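Local coordinates for protein mediator of RNA polymerase II transcription subunit 18 (Schizosaccharomyces pombe, PDB 3C0T) that serves as a subunit of the Mediator complex, a coactivator that bridges gene-specific regulatory proteins and the basal RNA polymerase II transcription machinery, at residues 1-6 against 97-102; 36-41 against 120-125; 55-60 against 81-86. One frame throughout, in Å; residues are numbered along the deposited sequence.

Contact 1: residues 1-6 against 97-102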
loop_
_atom_site.group_PDB
_atom_site.type_symbol
_atom_site.label_atom_id
_atom_site.label_comp_id
_atom_site.label_asym_id
_atom_site.label_seq_id
_atom_site.Cartn_x
_atom_site.Cartn_y
_atom_site.Cartn_z
ATOM N N MET A 1 -3.804 -3.358 -15.629
ATOM C CA MET A 1 -4.401 -2.174 -14.949
ATOM C C MET A 1 -3.284 -1.184 -14.635
ATOM O O MET A 1 -2.173 -1.575 -14.282
ATOM C CB MET A 1 -5.124 -2.618 -13.674
ATOM C CG MET A 1 -5.822 -1.516 -12.902
ATOM S SD MET A 1 -6.957 -2.171 -11.632
ATOM C CE MET A 1 -5.799 -2.838 -10.431
ATOM N N GLN A 2 -3.584 0.102 -14.775
ATOM C CA GLN A 2 -2.596 1.147 -14.549
ATOM C C GLN A 2 -2.914 1.963 -13.302
ATOM O O GLN A 2 -4.038 2.440 -13.131
ATOM C CB GLN A 2 -2.561 2.071 -15.770
ATOM C CG GLN A 2 -1.177 2.473 -16.251
ATOM C CD GLN A 2 -0.374 1.302 -16.778
ATOM O OE1 GLN A 2 -0.877 0.499 -17.554
ATOM N NE2 GLN A 2 0.884 1.204 -16.362
ATOM N N GLU A 3 -1.927 2.119 -12.424
ATOM C CA GLU A 3 -2.121 2.912 -11.218
ATOM C C GLU A 3 -1.362 4.233 -11.320
ATOM O O GLU A 3 -0.139 4.242 -11.472
ATOM C CB GLU A 3 -1.640 2.153 -9.969
ATOM C CG GLU A 3 -1.768 2.982 -8.684
ATOM C CD GLU A 3 -1.372 2.220 -7.424
ATOM O OE1 GLU A 3 -1.999 1.186 -7.125
ATOM O OE2 GLU A 3 -0.432 2.658 -6.727
ATOM N N LEU A 4 -2.089 5.345 -11.258
ATOM C CA LEU A 4 -1.462 6.665 -11.290
ATOM C C LEU A 4 -1.463 7.094 -9.818
ATOM O O LEU A 4 -2.473 6.935 -9.123
ATOM C CB LEU A 4 -2.268 7.636 -12.163
ATOM C CG LEU A 4 -2.341 7.254 -13.650
ATOM C CD1 LEU A 4 -3.391 6.153 -13.845
ATOM C CD2 LEU A 4 -2.708 8.481 -14.492
ATOM N N TYR A 5 -0.350 7.637 -9.333
ATOM C CA TYR A 5 -0.293 7.973 -7.920
ATOM C C TYR A 5 0.656 9.093 -7.534
ATOM O O TYR A 5 1.447 9.570 -8.338
ATOM C CB TYR A 5 0.123 6.722 -7.151
ATOM C CG TYR A 5 1.543 6.319 -7.484
ATOM C CD1 TYR A 5 2.619 6.817 -6.744
ATOM C CD2 TYR A 5 1.819 5.507 -8.589
ATOM C CE1 TYR A 5 3.934 6.524 -7.097
ATOM C CE2 TYR A 5 3.136 5.203 -8.954
ATOM C CZ TYR A 5 4.187 5.719 -8.206
ATOM O OH TYR A 5 5.488 5.460 -8.570
ATOM N N LEU A 6 0.574 9.472 -6.264
ATOM C CA LEU A 6 1.427 10.494 -5.670
ATOM C C LEU A 6 1.700 10.001 -4.264
ATOM O O LEU A 6 0.833 9.381 -3.641
ATOM C CB LEU A 6 0.718 11.848 -5.619
ATOM C CG LEU A 6 0.532 12.542 -6.969
ATOM C CD1 LEU A 6 -0.258 13.828 -6.782
ATOM C CD2 LEU A 6 1.902 12.833 -7.583
ATOM N N ARG A 97 2.391 3.015 -12.571
ATOM C CA ARG A 97 2.931 1.670 -12.479
ATOM C C ARG A 97 1.844 0.659 -12.795
ATOM O O ARG A 97 0.668 0.894 -12.519
ATOM C CB ARG A 97 3.492 1.397 -11.086
ATOM C CG ARG A 97 2.448 1.418 -10.009
ATOM C CD ARG A 97 2.998 0.911 -8.709
ATOM N NE ARG A 97 1.958 0.900 -7.688
ATOM C CZ ARG A 97 2.039 0.231 -6.545
ATOM N NH1 ARG A 97 3.116 -0.487 -6.268
ATOM N NH2 ARG A 97 1.035 0.278 -5.682
ATOM N N PRO A 98 2.222 -0.476 -13.400
ATOM C CA PRO A 98 1.256 -1.523 -13.746
ATOM C C PRO A 98 0.806 -2.238 -12.475
ATOM O O PRO A 98 1.616 -2.493 -11.583
ATOM C CB PRO A 98 2.061 -2.459 -14.655
ATOM C CG PRO A 98 3.205 -1.614 -15.145
ATOM C CD PRO A 98 3.553 -0.792 -13.944
ATOM N N VAL A 99 -0.478 -2.551 -12.386
ATOM C CA VAL A 99 -1.002 -3.258 -11.226
ATOM C C VAL A 99 -2.084 -4.218 -11.682
ATOM O O VAL A 99 -3.067 -3.807 -12.293
ATOM C CB VAL A 99 -1.618 -2.299 -10.190
ATOM C CG1 VAL A 99 -2.359 -3.099 -9.119
ATOM C CG2 VAL A 99 -0.533 -1.458 -9.553
ATOM N N ASN A 100 -1.898 -5.499 -11.390
ATOM C CA ASN A 100 -2.874 -6.510 -11.767
ATOM C C ASN A 100 -3.400 -7.169 -10.511
ATOM O O ASN A 100 -2.638 -7.485 -9.595
ATOM C CB ASN A 100 -2.229 -7.534 -12.692
ATOM C CG ASN A 100 -1.781 -6.916 -14.001
ATOM O OD1 ASN A 100 -2.604 -6.456 -14.794
ATOM N ND2 ASN A 100 -0.472 -6.887 -14.230
ATOM N N ARG A 101 -4.708 -7.380 -10.479
ATOM C CA ARG A 101 -5.364 -7.959 -9.318
ATOM C C ARG A 101 -6.336 -9.070 -9.661
ATOM O O ARG A 101 -6.939 -9.080 -10.733
ATOM C CB ARG A 101 -6.101 -6.850 -8.567
ATOM C CG ARG A 101 -7.080 -7.304 -7.495
ATOM C CD ARG A 101 -7.752 -6.087 -6.889
ATOM N NE ARG A 101 -8.378 -5.266 -7.921
ATOM C CZ ARG A 101 -8.617 -3.961 -7.815
ATOM N NH1 ARG A 101 -8.278 -3.304 -6.710
ATOM N NH2 ARG A 101 -9.200 -3.310 -8.818
ATOM N N ALA A 102 -6.477 -10.003 -8.728
ATOM C CA ALA A 102 -7.384 -11.132 -8.858
ATOM C C ALA A 102 -7.699 -11.569 -7.433
ATOM O O ALA A 102 -6.796 -11.680 -6.615
ATOM C CB ALA A 102 -6.712 -12.264 -9.627
#

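Contact 2: residues 36-41 against 120-125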
loop_
_atom_site.group_PDB
_atom_site.type_symbol
_atom_site.label_atom_id
_atom_site.label_comp_id
_atom_site.label_asym_id
_atom_site.label_seq_id
_atom_site.Cartn_x
_atom_site.Cartn_y
_atom_site.Cartn_z
ATOM N N TRP A 36 -0.684 -8.437 4.661
ATOM C CA TRP A 36 -0.050 -8.717 3.380
ATOM C C TRP A 36 1.033 -9.765 3.520
ATOM O O TRP A 36 1.864 -9.683 4.426
ATOM C CB TRP A 36 0.612 -7.458 2.804
ATOM C CG TRP A 36 -0.324 -6.410 2.311
ATOM C CD1 TRP A 36 -0.976 -5.476 3.062
ATOM C CD2 TRP A 36 -0.717 -6.179 0.949
ATOM N NE1 TRP A 36 -1.744 -4.681 2.256
ATOM C CE2 TRP A 36 -1.604 -5.084 0.955
ATOM C CE3 TRP A 36 -0.402 -6.789 -0.274
ATOM C CZ2 TRP A 36 -2.186 -4.576 -0.217
ATOM C CZ3 TRP A 36 -0.983 -6.288 -1.445
ATOM C CH2 TRP A 36 -1.863 -5.187 -1.405
ATOM N N VAL A 37 1.025 -10.746 2.622
ATOM C CA VAL A 37 2.062 -11.773 2.609
ATOM C C VAL A 37 2.562 -11.783 1.162
ATOM O O VAL A 37 1.771 -11.838 0.214
ATOM C CB VAL A 37 1.525 -13.182 3.019
ATOM C CG1 VAL A 37 0.557 -13.046 4.175
ATOM C CG2 VAL A 37 0.857 -13.864 1.847
ATOM N N VAL A 38 3.874 -11.694 0.995
ATOM C CA VAL A 38 4.457 -11.660 -0.335
ATOM C C VAL A 38 5.212 -12.944 -0.661
ATOM O O VAL A 38 5.935 -13.473 0.179
ATOM C CB VAL A 38 5.404 -10.446 -0.457
ATOM C CG1 VAL A 38 5.976 -10.357 -1.861
ATOM C CG2 VAL A 38 4.651 -9.170 -0.098
ATOM N N TYR A 39 5.027 -13.439 -1.883
ATOM C CA TYR A 39 5.683 -14.661 -2.351
ATOM C C TYR A 39 6.520 -14.393 -3.588
ATOM O O TYR A 39 6.105 -13.672 -4.496
ATOM C CB TYR A 39 4.660 -15.745 -2.691
ATOM C CG TYR A 39 4.072 -16.427 -1.485
ATOM C CD1 TYR A 39 3.049 -15.829 -0.752
ATOM C CD2 TYR A 39 4.551 -17.665 -1.063
ATOM C CE1 TYR A 39 2.516 -16.448 0.375
ATOM C CE2 TYR A 39 4.025 -18.293 0.067
ATOM C CZ TYR A 39 3.010 -17.676 0.777
ATOM O OH TYR A 39 2.486 -18.282 1.892
ATOM N N ARG A 40 7.702 -14.988 -3.627
ATOM C CA ARG A 40 8.591 -14.798 -4.762
ATOM C C ARG A 40 8.790 -16.129 -5.469
ATOM O O ARG A 40 8.622 -17.191 -4.866
ATOM C CB ARG A 40 9.941 -14.281 -4.275
ATOM C CG ARG A 40 10.630 -15.271 -3.377
ATOM C CD ARG A 40 11.927 -14.749 -2.839
ATOM N NE ARG A 40 12.556 -15.775 -2.015
ATOM C CZ ARG A 40 13.723 -15.633 -1.397
ATOM N NH1 ARG A 40 14.211 -16.630 -0.671
ATOM N NH2 ARG A 40 14.400 -14.495 -1.505
ATOM N N PRO A 41 9.148 -16.088 -6.762
ATOM C CA PRO A 41 9.371 -17.315 -7.536
ATOM C C PRO A 41 10.408 -18.199 -6.852
ATOM O O PRO A 41 11.415 -17.703 -6.352
ATOM C CB PRO A 41 9.846 -16.780 -8.882
ATOM C CG PRO A 41 9.076 -15.492 -9.005
ATOM C CD PRO A 41 9.246 -14.898 -7.627
ATOM N N PHE A 120 7.548 -18.179 0.352
ATOM C CA PHE A 120 7.338 -17.026 1.212
ATOM C C PHE A 120 8.540 -16.085 1.274
ATOM O O PHE A 120 9.664 -16.516 1.525
ATOM C CB PHE A 120 7.001 -17.500 2.628
ATOM C CG PHE A 120 6.857 -16.380 3.620
ATOM C CD1 PHE A 120 5.760 -15.523 3.570
ATOM C CD2 PHE A 120 7.838 -16.159 4.584
ATOM C CE1 PHE A 120 5.643 -14.462 4.462
ATOM C CE2 PHE A 120 7.729 -15.099 5.479
ATOM C CZ PHE A 120 6.629 -14.248 5.417
ATOM N N SER A 121 8.295 -14.797 1.057
ATOM C CA SER A 121 9.352 -13.795 1.122
ATOM C C SER A 121 9.239 -13.016 2.435
ATOM O O SER A 121 10.088 -13.140 3.321
ATOM C CB SER A 121 9.248 -12.827 -0.056
ATOM O OG SER A 121 10.195 -11.777 0.075
ATOM N N HIS A 122 8.182 -12.218 2.558
ATOM C CA HIS A 122 7.957 -11.422 3.764
ATOM C C HIS A 122 6.478 -11.099 3.938
ATOM O O HIS A 122 5.662 -11.352 3.049
ATOM C CB HIS A 122 8.751 -10.117 3.699
ATOM C CG HIS A 122 8.462 -9.295 2.481
ATOM N ND1 HIS A 122 8.817 -9.698 1.209
ATOM C CD2 HIS A 122 7.850 -8.095 2.337
ATOM C CE1 HIS A 122 8.439 -8.780 0.337
ATOM N NE2 HIS A 122 7.850 -7.798 0.995
ATOM N N GLU A 123 6.140 -10.543 5.095
ATOM C CA GLU A 123 4.767 -10.172 5.384
ATOM C C GLU A 123 4.733 -8.942 6.273
ATOM O O GLU A 123 5.692 -8.647 6.990
ATOM C CB GLU A 123 4.037 -11.316 6.085
ATOM C CG GLU A 123 4.617 -11.683 7.450
ATOM C CD GLU A 123 3.803 -12.749 8.153
ATOM O OE1 GLU A 123 3.209 -13.596 7.457
ATOM O OE2 GLU A 123 3.760 -12.753 9.399
ATOM N N TYR A 124 3.622 -8.220 6.217
ATOM C CA TYR A 124 3.457 -7.037 7.044
ATOM C C TYR A 124 1.987 -6.680 7.151
ATOM O O TYR A 124 1.128 -7.277 6.492
ATOM C CB TYR A 124 4.253 -5.838 6.488
ATOM C CG TYR A 124 3.987 -5.530 5.037
ATOM C CD1 TYR A 124 4.658 -6.216 4.031
ATOM C CD2 TYR A 124 3.031 -4.576 4.667
ATOM C CE1 TYR A 124 4.389 -5.970 2.690
ATOM C CE2 TYR A 124 2.753 -4.315 3.328
ATOM C CZ TYR A 124 3.438 -5.019 2.342
ATOM O OH TYR A 124 3.183 -4.768 1.012
ATOM N N ILE A 125 1.710 -5.702 7.996
ATOM C CA ILE A 125 0.356 -5.253 8.233
ATOM C C ILE A 125 0.237 -3.769 7.907
ATOM O O ILE A 125 1.156 -2.994 8.174
ATOM C CB ILE A 125 -0.025 -5.507 9.710
ATOM C CG1 ILE A 125 -0.253 -7.006 9.921
ATOM C CG2 ILE A 125 -1.254 -4.682 10.098
ATOM C CD1 ILE A 125 -0.498 -7.402 11.367
#

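Contact 3: residues 55-60 against 81-86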
loop_
_atom_site.group_PDB
_atom_site.type_symbol
_atom_site.label_atom_id
_atom_site.label_comp_id
_atom_site.label_asym_id
_atom_site.label_seq_id
_atom_site.Cartn_x
_atom_site.Cartn_y
_atom_site.Cartn_z
ATOM N N TRP A 55 6.635 -10.899 -8.061
ATOM C CA TRP A 55 6.263 -11.521 -6.792
ATOM C C TRP A 55 4.764 -11.365 -6.552
ATOM O O TRP A 55 4.159 -10.350 -6.921
ATOM C CB TRP A 55 7.049 -10.890 -5.642
ATOM C CG TRP A 55 8.542 -11.076 -5.757
ATOM C CD1 TRP A 55 9.233 -11.579 -6.833
ATOM C CD2 TRP A 55 9.529 -10.756 -4.764
ATOM N NE1 TRP A 55 10.582 -11.589 -6.566
ATOM C CE2 TRP A 55 10.795 -11.090 -5.308
ATOM C CE3 TRP A 55 9.467 -10.218 -3.470
ATOM C CZ2 TRP A 55 11.992 -10.907 -4.600
ATOM C CZ3 TRP A 55 10.660 -10.035 -2.760
ATOM C CH2 TRP A 55 11.906 -10.379 -3.331
ATOM N N LEU A 56 4.171 -12.391 -5.950
ATOM C CA LEU A 56 2.747 -12.411 -5.644
ATOM C C LEU A 56 2.522 -11.746 -4.297
ATOM O O LEU A 56 3.088 -12.162 -3.283
ATOM C CB LEU A 56 2.243 -13.860 -5.607
ATOM C CG LEU A 56 1.505 -14.421 -6.831
ATOM C CD1 LEU A 56 1.748 -13.580 -8.062
ATOM C CD2 LEU A 56 1.956 -15.854 -7.062
ATOM N N ARG A 57 1.691 -10.712 -4.295
ATOM C CA ARG A 57 1.393 -9.962 -3.084
ATOM C C ARG A 57 -0.051 -10.231 -2.682
ATOM O O ARG A 57 -0.985 -9.786 -3.346
ATOM C CB ARG A 57 1.639 -8.477 -3.362
ATOM C CG ARG A 57 3.077 -8.229 -3.804
ATOM C CD ARG A 57 3.319 -6.880 -4.477
ATOM N NE ARG A 57 4.691 -6.825 -4.982
ATOM C CZ ARG A 57 5.764 -6.699 -4.206
ATOM N NH1 ARG A 57 5.623 -6.593 -2.894
ATOM N NH2 ARG A 57 6.982 -6.734 -4.729
ATOM N N LEU A 58 -0.223 -10.981 -1.598
ATOM C CA LEU A 58 -1.549 -11.345 -1.124
ATOM C C LEU A 58 -2.051 -10.427 -0.029
ATOM O O LEU A 58 -1.356 -10.165 0.953
ATOM C CB LEU A 58 -1.542 -12.792 -0.626
ATOM C CG LEU A 58 -1.582 -13.942 -1.651
ATOM C CD1 LEU A 58 -1.127 -13.494 -3.012
ATOM C CD2 LEU A 58 -0.689 -15.067 -1.142
ATOM N N CYS A 59 -3.274 -9.942 -0.202
ATOM C CA CYS A 59 -3.856 -9.041 0.771
ATOM C C CYS A 59 -5.169 -9.553 1.328
ATOM O O CYS A 59 -6.082 -9.916 0.587
ATOM C CB CYS A 59 -4.079 -7.660 0.155
ATOM S SG CYS A 59 -4.879 -6.510 1.296
ATOM N N SER A 60 -5.245 -9.582 2.651
ATOM C CA SER A 60 -6.447 -10.013 3.333
ATOM C C SER A 60 -6.918 -8.874 4.222
ATOM O O SER A 60 -6.126 -8.273 4.953
ATOM C CB SER A 60 -6.163 -11.241 4.193
ATOM O OG SER A 60 -7.245 -11.478 5.072
ATOM N N TYR A 81 -2.042 -9.635 -5.867
ATOM C CA TYR A 81 -1.505 -8.583 -6.709
ATOM C C TYR A 81 -0.149 -8.834 -7.343
ATOM O O TYR A 81 0.703 -9.542 -6.805
ATOM C CB TYR A 81 -1.396 -7.275 -5.925
ATOM C CG TYR A 81 -2.701 -6.651 -5.488
ATOM C CD1 TYR A 81 -3.375 -7.109 -4.356
ATOM C CD2 TYR A 81 -3.238 -5.566 -6.182
ATOM C CE1 TYR A 81 -4.547 -6.495 -3.922
ATOM C CE2 TYR A 81 -4.412 -4.945 -5.758
ATOM C CZ TYR A 81 -5.060 -5.412 -4.628
ATOM O OH TYR A 81 -6.218 -4.792 -4.199
ATOM N N LEU A 82 0.031 -8.217 -8.504
ATOM C CA LEU A 82 1.283 -8.249 -9.241
ATOM C C LEU A 82 1.540 -6.767 -9.490
ATOM O O LEU A 82 0.826 -6.123 -10.264
ATOM C CB LEU A 82 1.144 -8.996 -10.571
ATOM C CG LEU A 82 1.249 -10.521 -10.502
ATOM C CD1 LEU A 82 1.113 -11.093 -11.909
ATOM C CD2 LEU A 82 2.592 -10.929 -9.892
ATOM N N GLU A 83 2.540 -6.218 -8.814
ATOM C CA GLU A 83 2.846 -4.803 -8.970
ATOM C C GLU A 83 4.168 -4.610 -9.695
ATOM O O GLU A 83 5.209 -5.094 -9.256
ATOM C CB GLU A 83 2.866 -4.127 -7.594
ATOM C CG GLU A 83 1.637 -4.489 -6.754
ATOM C CD GLU A 83 1.608 -3.826 -5.390
ATOM O OE1 GLU A 83 2.689 -3.592 -4.808
ATOM O OE2 GLU A 83 0.492 -3.553 -4.892
ATOM N N GLY A 84 4.109 -3.909 -10.821
ATOM C CA GLY A 84 5.306 -3.658 -11.595
ATOM C C GLY A 84 6.044 -2.435 -11.092
ATOM O O GLY A 84 5.602 -1.770 -10.154
ATOM N N ASN A 85 7.184 -2.148 -11.710
ATOM C CA ASN A 85 7.987 -0.989 -11.344
ATOM C C ASN A 85 7.327 0.225 -11.985
ATOM O O ASN A 85 6.748 0.115 -13.070
ATOM C CB ASN A 85 9.410 -1.162 -11.872
ATOM C CG ASN A 85 10.076 -2.431 -11.353
ATOM O OD1 ASN A 85 10.936 -3.001 -12.015
ATOM N ND2 ASN A 85 9.685 -2.871 -10.162
ATOM N N SER A 86 7.389 1.375 -11.318
ATOM C CA SER A 86 6.787 2.576 -11.879
ATOM C C SER A 86 7.603 3.014 -13.084
ATOM O O SER A 86 8.776 2.666 -13.207
ATOM C CB SER A 86 6.739 3.693 -10.835
ATOM O OG SER A 86 8.002 3.885 -10.231
HETATM O O HOH W 1 4.620 -7.864 -7.640
#

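Contact 1: residues 1-6 against 97-102
The antiparallel pairing of strand 2-10 with strand 95-104, one seam in the curled β-sheet of Med18, sets Glu3 opposite Arg97 and Gln2 opposite Pro98. Glu3 with Arg97 is the hydrogen-bonded pair: Glu3 N reaches Arg97 O at 2.9 Å and Arg97 N reaches Glu3 O at 3.0 Å. Two residues back, past the Gln2 and Pro98 pair, Val99 N donates to Met1 O at 2.7 Å. The side chains of Glu3 and Arg97 lie alongside one another and point the same way. Arg97 starts with CG wedged between its backbone N and carbonyl carbon (chi1 64°) and then runs extended to NE. Its outer nitrogen NH2 meets Glu3 OE2 at 3.0 Å, on the syn side but 35° out of the carboxylate plane, while NE makes a weak bond of 3.1 Å to the same OE2. The guanidinium and carboxylate planes stand 67° apart, so this salt bridge is not a flat, two-oxygen fork; its second oxygen, OE1, has only a weak, longer bond to NH2. Arg97 CG also approaches Tyr5 CE2 at 4.0 Å, and the hydroxyl of that ring is tied to Val205 O. On the opposite face of this pair, Leu4 packs on helix 179-196. Beyond the salt bridge, Val99 CG2 rests on Glu3 CB at 3.8 Å, and Met1 CE lies over one face of the Arg101 guanidinium. NE and NH2 would probably draw the carboxylate's charge toward OE2, and the positive charge beside it would be expected to favour the ionised form of Glu3.

Contact 2: residues 36-41 against 120-125
Trp36 and Tyr124 pack flank to flank where strand 27-41 runs antiparallel to strand 118-133, and the indole can be traced outward atom by atom. Its CB sits over the face of the Tyr124 ring, 3.9 Å from the centroid and 17° off the normal, a CH-pi contact. CG, set beside the backbone N (chi1 -71°), lies 3.9 Å from Tyr124 CE2, and CD1 approaches the same CE2. Farther on, CD2 passes 4.1 Å from Tyr124 OH, which stands over the indole near its rim. The five-membered ring and the phenol are almost parallel, with planes at 8°, yet they are slid so far apart that they barely overlap. NE1 bonds to Glu34 OE1, and the outer part of the indole meets the ring of Tyr81, the side chain also touching Arg57 and Cys59. The backbone below is fixed by Trp36 N to Tyr124 O at 2.8 Å and the return bond from Tyr124 N to Trp36 O. Val38 repeats the theme, its CB lying over the imidazole face of His122, 3.6 Å from CE1. Here Ser121 and His122 both face Val38 in a classic β bulge: Val38 N bonds to His122 O at 2.7 Å and Ser121 N to Val38 O at 2.8 Å. Ser121 OG also pairs with His122 ND1 at 2.7 Å, and NE2 bonds to the backbone of another protein's chain; together these bonds would hold the imidazole's rotation. Tyr81 belongs to strand 78-83, while from the opposite sheet face Tyr39 packs on helix 109-115 and Val37 on Leu58 of strand 56-61.

Contact 3: residues 55-60 against 81-86
Arg57 and Tyr81 form an antiparallel hydrogen-bonded pair, with Arg57 N 2.9 Å from Tyr81 O and Tyr81 N 2.7 Å from Arg57 O. Tyr81 CG stands beside its own backbone N, anti to the carbonyl carbon, and Arg57 O lies at the ring edge, in its plane. Cys59 CB approaches the same ring near CE1. Arg57 leaves the strand with CG beside its backbone N (chi1 -58°), stays extended to NE, then bends there (chi4 -73°). The extended part crosses Glu83 at about a right angle, CD lying 3.4 Å from Glu83 OE1. NE is 3.8 Å from that oxygen, which stands well out of the guanidinium plane: a long salt bridge of charges only, with no N-H pointing at the oxygen. The N-H of NE turns instead to a water at 2.9 Å; the water also takes a bond from Glu83 N and lies 2.6 Å from Trp55 O. NH1 and NH2 bond to the backbone of another protein's chain, and NH2 also to Pro52 O. An alanine in place of Arg57 would probably leave the water without its NE donor, Glu83 without this nearby positive charge and the other chain's backbone without two bonds. On the sheet's other face, Leu56 CD1 meets Leu82 CD2 at 3.3 Å, tight for two methyls; the Leu56 torsions are far from staggered, so this closeness may partly reflect model building. The pair is one antiparallel seam of the curled, barrel-like sheet of Med18, whose strands separate toward Trp55 and Glu83 with the water joining Trp55 O and Glu83 N, and here it presents an arginine to a bound protein chain.

All three contacts are seams of one antiparallel sheet, read in strand order as 2-10, 95-104, 78-83, 56-61, 27-41 and 118-133. Contact 3 is the middle piece: its centre lies about 9 Å from the centres of both contact 1 and contact 2, whereas those two are about 19 Å apart and do not touch, their nearest atoms being about 8 Å from each other. Probable backbone hydrogen bonds join the neighbours: Pro98 O to Gly84 N at 3.0 Å links contacts 1 and 3, and Tyr39 N to Leu56 O at 2.7 Å links contacts 2 and 3. The other protein's chain binds beside contacts 2 and 3, reaching both His122 and Arg57.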